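PDB 4IGB: LPXTG cell wall surface protein from Streptococcus gordonii, which is a cell-wall-anchored surface protein, probably an adhesin, whose N-terminal N1 and N2 domains make up this chain. Local coordinates for residues B[357-363]-B[375-380]; B[315-319]-B[385-389]. One frame throughout, in Å; residues are numbered along the deposited sequence.

In the fold
Both contacts lie in the N2 domain, at the same end of its sheet, and interaction 1 is nested within the loop that interaction 2 closes. Interaction 1 joins the loop 357-363 to the end of strand 371-376 and the start of helix 378-382, pairing apolar packing with a salt bridge and one bridging water. In interaction 2 strand 310-317 meets the start of strand 389-397; two backbone hydrogen bonds and two bridging waters join the chains, with Phe-317 and Ile-389 turned inward. Their centres are about 14 Å apart and they meet through Met-376 and Tyr-380, which pack on Ile-389, so their buried sides share one core while the Arg-361/Glu-379 bridge and the serine-rich segment 385-389 reach the surface.

Interaction 1: residues B[357-363]-B[375-380]; sequences LQEGRDY and KMTPEY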
loop_
_atom_site.group_PDB
_atom_site.type_symbol
_atom_site.label_atom_id
_atom_site.label_comp_id
_atom_site.label_asym_id
_atom_site.label_seq_id
_atom_site.Cartn_x
_atom_site.Cartn_y
_atom_site.Cartn_z
ATOM N N LEU B 357 6.041 28.752 16.964
ATOM C CA LEU B 357 4.605 28.546 16.822
ATOM C C LEU B 357 3.886 28.790 18.143
ATOM O O LEU B 357 4.479 28.669 19.214
ATOM C CB LEU B 357 4.312 27.139 16.298
ATOM C CG LEU B 357 4.870 26.820 14.908
ATOM C CD1 LEU B 357 4.216 25.576 14.328
ATOM C CD2 LEU B 357 4.701 28.005 13.970
ATOM N N GLN B 358 2.607 29.142 18.061
ATOM C CA GLN B 358 1.831 29.480 19.247
ATOM C C GLN B 358 0.825 28.397 19.617
ATOM O O GLN B 358 0.051 27.941 18.776
ATOM C CB GLN B 358 1.102 30.812 19.044
ATOM C CG GLN B 358 2.008 31.967 18.653
ATOM C CD GLN B 358 1.263 33.069 17.923
ATOM O OE1 GLN B 358 1.565 33.380 16.772
ATOM N NE2 GLN B 358 0.284 33.665 18.591
ATOM N N GLU B 359 0.839 27.994 20.884
ATOM C CA GLU B 359 -0.138 27.043 21.391
ATOM C C GLU B 359 -1.525 27.661 21.283
ATOM O O GLU B 359 -1.697 28.857 21.510
ATOM C CB GLU B 359 0.170 26.678 22.843
ATOM C CG GLU B 359 -0.704 25.567 23.401
ATOM C CD GLU B 359 -0.299 25.154 24.801
ATOM O OE1 GLU B 359 0.719 25.671 25.305
ATOM O OE2 GLU B 359 -0.999 24.311 25.399
ATOM N N GLY B 360 -2.511 26.847 20.925
ATOM C CA GLY B 360 -3.852 27.353 20.676
ATOM C C GLY B 360 -4.059 27.726 19.213
ATOM O O GLY B 360 -4.957 27.210 18.548
ATOM N N ARG B 361 -3.215 28.611 18.696
ATOM C CA ARG B 361 -3.310 29.012 17.288
ATOM C C ARG B 361 -2.787 27.958 16.308
ATOM O O ARG B 361 -3.468 27.590 15.352
ATOM C CB ARG B 361 -2.555 30.329 17.037
ATOM C CG ARG B 361 -2.570 30.777 15.566
ATOM C CD ARG B 361 -1.534 31.858 15.294
ATOM N NE ARG B 361 -1.648 32.402 13.942
ATOM C CZ ARG B 361 -0.946 33.439 13.480
ATOM N NH1 ARG B 361 -0.078 34.057 14.264
ATOM N NH2 ARG B 361 -1.112 33.856 12.228
ATOM N N ASP B 362 -1.558 27.511 16.532
ATOM C CA ASP B 362 -0.861 26.660 15.577
ATOM C C ASP B 362 -0.914 25.188 15.976
ATOM O O ASP B 362 -0.951 24.305 15.122
ATOM C CB ASP B 362 0.596 27.092 15.451
ATOM C CG ASP B 362 0.741 28.494 14.908
ATOM O OD1 ASP B 362 0.087 28.797 13.885
ATOM O OD2 ASP B 362 1.503 29.286 15.508
ATOM N N TYR B 363 -0.905 24.931 17.277
ATOM C CA TYR B 363 -0.940 23.571 17.767
ATOM C C TYR B 363 -1.626 23.499 19.122
ATOM O O TYR B 363 -1.815 24.520 19.795
ATOM C CB TYR B 363 0.482 23.015 17.875
ATOM C CG TYR B 363 1.330 23.693 18.933
ATOM C CD1 TYR B 363 1.372 23.211 20.239
ATOM C CD2 TYR B 363 2.091 24.809 18.622
ATOM C CE1 TYR B 363 2.156 23.828 21.206
ATOM C CE2 TYR B 363 2.875 25.435 19.576
ATOM C CZ TYR B 363 2.908 24.941 20.864
ATOM O OH TYR B 363 3.699 25.565 21.799
ATOM N N LYS B 375 -0.711 18.339 18.418
ATOM C CA LYS B 375 -1.607 18.271 17.270
ATOM C C LYS B 375 -1.620 19.620 16.590
ATOM O O LYS B 375 -1.974 20.626 17.217
ATOM C CB LYS B 375 -3.033 17.927 17.720
ATOM C CG LYS B 375 -3.123 16.709 18.636
ATOM C CD LYS B 375 -4.568 16.401 19.023
ATOM C CE LYS B 375 -4.639 15.264 20.045
ATOM N NZ LYS B 375 -6.004 14.660 20.114
ATOM N N MET B 376 -1.227 19.653 15.319
ATOM C CA MET B 376 -1.291 20.889 14.551
ATOM C C MET B 376 -2.759 21.191 14.341
ATOM O O MET B 376 -3.548 20.276 14.158
ATOM C CB MET B 376 -0.557 20.754 13.214
ATOM C CG MET B 376 0.829 20.141 13.342
ATOM S SD MET B 376 1.842 20.927 14.627
ATOM C CE MET B 376 2.064 22.590 13.968
ATOM N N THR B 377 -3.130 22.469 14.399
ATOM C CA THR B 377 -4.520 22.866 14.209
ATOM C C THR B 377 -4.924 22.848 12.735
ATOM O O THR B 377 -4.070 22.886 11.839
ATOM C CB THR B 377 -4.765 24.296 14.704
ATOM O OG1 THR B 377 -3.916 25.186 13.968
ATOM C CG2 THR B 377 -4.471 24.412 16.186
ATOM N N PRO B 378 -6.239 22.804 12.480
ATOM C CA PRO B 378 -6.755 22.918 11.113
ATOM C C PRO B 378 -6.216 24.176 10.414
ATOM O O PRO B 378 -5.829 24.103 9.241
ATOM C CB PRO B 378 -8.266 23.010 11.325
ATOM C CG PRO B 378 -8.500 22.239 12.605
ATOM C CD PRO B 378 -7.303 22.527 13.463
ATOM N N GLU B 379 -6.161 25.297 11.132
ATOM C CA GLU B 379 -5.627 26.542 10.573
ATOM C C GLU B 379 -4.181 26.360 10.100
ATOM O O GLU B 379 -3.811 26.843 9.036
ATOM C CB GLU B 379 -5.723 27.709 11.576
ATOM C CG GLU B 379 -5.016 29.007 11.116
ATOM C CD GLU B 379 -4.718 30.008 12.257
ATOM O OE1 GLU B 379 -5.611 30.231 13.115
ATOM O OE2 GLU B 379 -3.590 30.574 12.293
ATOM N N TYR B 380 -3.366 25.665 10.889
ATOM C CA TYR B 380 -1.983 25.466 10.500
ATOM C C TYR B 380 -1.919 24.609 9.249
ATOM O O TYR B 380 -1.174 24.912 8.324
ATOM C CB TYR B 380 -1.134 24.846 11.617
ATOM C CG TYR B 380 0.336 24.803 11.237
ATOM C CD1 TYR B 380 1.188 25.851 11.564
ATOM C CD2 TYR B 380 0.861 23.737 10.521
ATOM C CE1 TYR B 380 2.520 25.836 11.206
ATOM C CE2 TYR B 380 2.199 23.710 10.159
ATOM C CZ TYR B 380 3.022 24.761 10.503
ATOM O OH TYR B 380 4.354 24.745 10.146
HETATM O O HOH W 1 -1.749 28.572 11.898
#
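Thr-377 joins the two segments through both its backbone and its side chain. Its N donates to Asp-362 O at 2.9 Å from above the carbonyl plane, while its OG1 donates to Arg-361 O at 2.8 Å. With OG1 set between its own N and carbonyl carbon (chi1 60°), the hydroxyl also accepts from Tyr-380 N, capping the helix that starts at Pro-378. Met-376, just before Thr-377, and Tyr-363 form an antiparallel non-hydrogen-bonded pair.

Arg-361 and Glu-379 are exposed, with buried Asp-362 beside them. The extended Arg-361 side chain brings NE to Glu-379 OE2 at 3.1 Å in a salt bridge; the carboxylate oxygen lies in the guanidinium plane and uses its syn lone pair. Arg-361 NH1 also donates to Gln-358 OE1. Asp-362 OD2 accepts from Gln-358 N, which fixes the carboxylate inside its own loop and leaves OD1 4.4 Å from Glu-379 OE2. A water donating to both oxygens probably eases the repulsion between these like charges.

In the apolar group, Leu-357 CD1 meets Met-376 CE at 3.7 Å and Tyr-380 CE1 at 3.6 Å, its side chain crossing each at about a right angle. Met-376, bent at chi2 and chi3, lays CE over the centre of the Tyr-380 ring, and Asp-362 OD1 sits at that ring's edge.

The arrangement is an antiparallel strand end passing into a threonine N-capped helix, at one end of the N2 domain's sheet.

Interaction 2: residues B[315-319]-B[385-389]; sequences ATFKV and SSSDI
Phe-317 and Ile-389 face each other as an antiparallel hydrogen-bonded pair. Phe-317 N donates to Ile-389 O at 2.7 Å, nearly along the C=O axis, and Ile-389 N returns a bond to Phe-317 O at 2.9 Å, in the carbonyl plane. The edge of the Phe-317 ring also turns to this bonded carbonyl, with CD2 3.3 Å from Ile-389 O. Both side chains leave the same face of the sheet, and Val-319 CG2 packs on Ile-389 CD1 at 4.1 Å.

Asp-388 lies across the facing backbone. Its CG is anti to its carbonyl carbon (chi1 -73°), which carries OD2 to Thr-316 CG2 at 3.3 Å and OD1 alongside CA and CB of Lys-318.

Past the paired residues the chains separate and water spans them. One molecule accepts from Val-319 N and donates to both Asp-388 OD1 and Ser-386 O; a second donates to Val-319 O and Ser-386 O. Ser-386 O is thus gripped by two waters, and both backbone polar groups of Val-319 have a water partner.

Outside the two segments, Ser-352 OG bonds to Asp-388 O. Phe-317 packs against strands 333-338 and 409-417, touching Met-335, Val-413 and Leu-415, while Ile-389 rests on Met-335 and on Tyr-380 of helix 378-382. The pair lies where strand 389-397 begins, after the loop that follows helix 378-382.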
loop_
_atom_site.group_PDB
_atom_site.type_symbol
_atom_site.label_atom_id
_atom_site.label_comp_id
_atom_site.label_asym_id
_atom_site.label_seq_id
_atom_site.Cartn_x
_atom_site.Cartn_y
_atom_site.Cartn_z
ATOM N N ALA B 315 13.115 17.334 18.445
ATOM C CA ALA B 315 12.614 16.518 17.351
ATOM C C ALA B 315 12.302 17.367 16.136
ATOM O O ALA B 315 11.576 18.362 16.217
ATOM C CB ALA B 315 11.381 15.741 17.784
ATOM N N THR B 316 12.843 16.954 15.001
ATOM C CA THR B 316 12.626 17.665 13.752
ATOM C C THR B 316 11.780 16.829 12.809
ATOM O O THR B 316 12.164 15.722 12.431
ATOM C CB THR B 316 13.956 17.958 13.096
ATOM O OG1 THR B 316 14.757 18.713 14.014
ATOM C CG2 THR B 316 13.760 18.725 11.788
ATOM N N PHE B 317 10.622 17.353 12.430
ATOM C CA PHE B 317 9.688 16.572 11.623
ATOM C C PHE B 317 9.622 17.108 10.205
ATOM O O PHE B 317 9.230 18.250 9.991
ATOM C CB PHE B 317 8.288 16.594 12.260
ATOM C CG PHE B 317 8.262 16.066 13.673
ATOM C CD1 PHE B 317 8.002 14.732 13.921
ATOM C CD2 PHE B 317 8.505 16.906 14.747
ATOM C CE1 PHE B 317 7.993 14.232 15.224
ATOM C CE2 PHE B 317 8.488 16.415 16.054
ATOM C CZ PHE B 317 8.233 15.074 16.288
ATOM N N LYS B 318 9.988 16.281 9.231
ATOM C CA LYS B 318 9.797 16.672 7.838
ATOM C C LYS B 318 8.354 16.395 7.446
ATOM O O LYS B 318 7.821 15.319 7.726
ATOM C CB LYS B 318 10.776 15.935 6.911
ATOM C CG LYS B 318 10.631 16.258 5.408
ATOM C CD LYS B 318 9.395 15.590 4.809
ATOM C CE LYS B 318 9.674 14.825 3.523
ATOM N NZ LYS B 318 10.463 15.547 2.480
ATOM N N VAL B 319 7.732 17.369 6.790
ATOM C CA VAL B 319 6.349 17.267 6.382
ATOM C C VAL B 319 6.216 16.767 4.939
ATOM O O VAL B 319 6.757 17.368 4.017
ATOM C CB VAL B 319 5.654 18.642 6.512
ATOM C CG1 VAL B 319 4.223 18.559 6.041
ATOM C CG2 VAL B 319 5.737 19.160 7.952
ATOM N N SER B 385 2.073 25.060 5.129
ATOM C CA SER B 385 3.484 25.318 5.401
ATOM C C SER B 385 4.283 24.056 5.117
ATOM O O SER B 385 3.918 22.972 5.566
ATOM C CB SER B 385 3.693 25.725 6.857
ATOM O OG SER B 385 3.041 26.943 7.160
ATOM N N SER B 386 5.380 24.195 4.389
ATOM C CA SER B 386 6.134 23.029 3.945
ATOM C C SER B 386 7.361 22.752 4.803
ATOM O O SER B 386 7.940 21.671 4.726
ATOM C CB SER B 386 6.580 23.222 2.499
ATOM O OG SER B 386 7.499 24.305 2.426
ATOM N N SER B 387 7.780 23.731 5.599
ATOM C CA SER B 387 9.032 23.596 6.333
ATOM C C SER B 387 8.921 22.631 7.509
ATOM O O SER B 387 7.830 22.403 8.036
ATOM C CB SER B 387 9.534 24.961 6.810
ATOM O OG SER B 387 9.768 25.816 5.699
ATOM N N ASP B 388 10.058 22.058 7.892
ATOM C CA ASP B 388 10.126 21.141 9.024
ATOM C C ASP B 388 9.469 21.752 10.252
ATOM O O ASP B 388 9.532 22.961 10.469
ATOM C CB ASP B 388 11.579 20.839 9.372
ATOM C CG ASP B 388 12.258 19.921 8.367
ATOM O OD1 ASP B 388 11.632 19.513 7.356
ATOM O OD2 ASP B 388 13.445 19.614 8.594
ATOM N N ILE B 389 8.857 20.909 11.069
ATOM C CA ILE B 389 8.341 21.355 12.354
ATOM C C ILE B 389 9.296 20.838 13.406
ATOM O O ILE B 389 9.681 19.679 13.364
ATOM C CB ILE B 389 6.931 20.815 12.598
ATOM C CG1 ILE B 389 6.003 21.319 11.486
ATOM C CG2 ILE B 389 6.451 21.171 14.008
ATOM C CD1 ILE B 389 4.591 20.776 11.554
HETATM O O HOH W 2 6.799 19.746 2.965
HETATM O O HOH W 3 9.372 19.636 5.956
#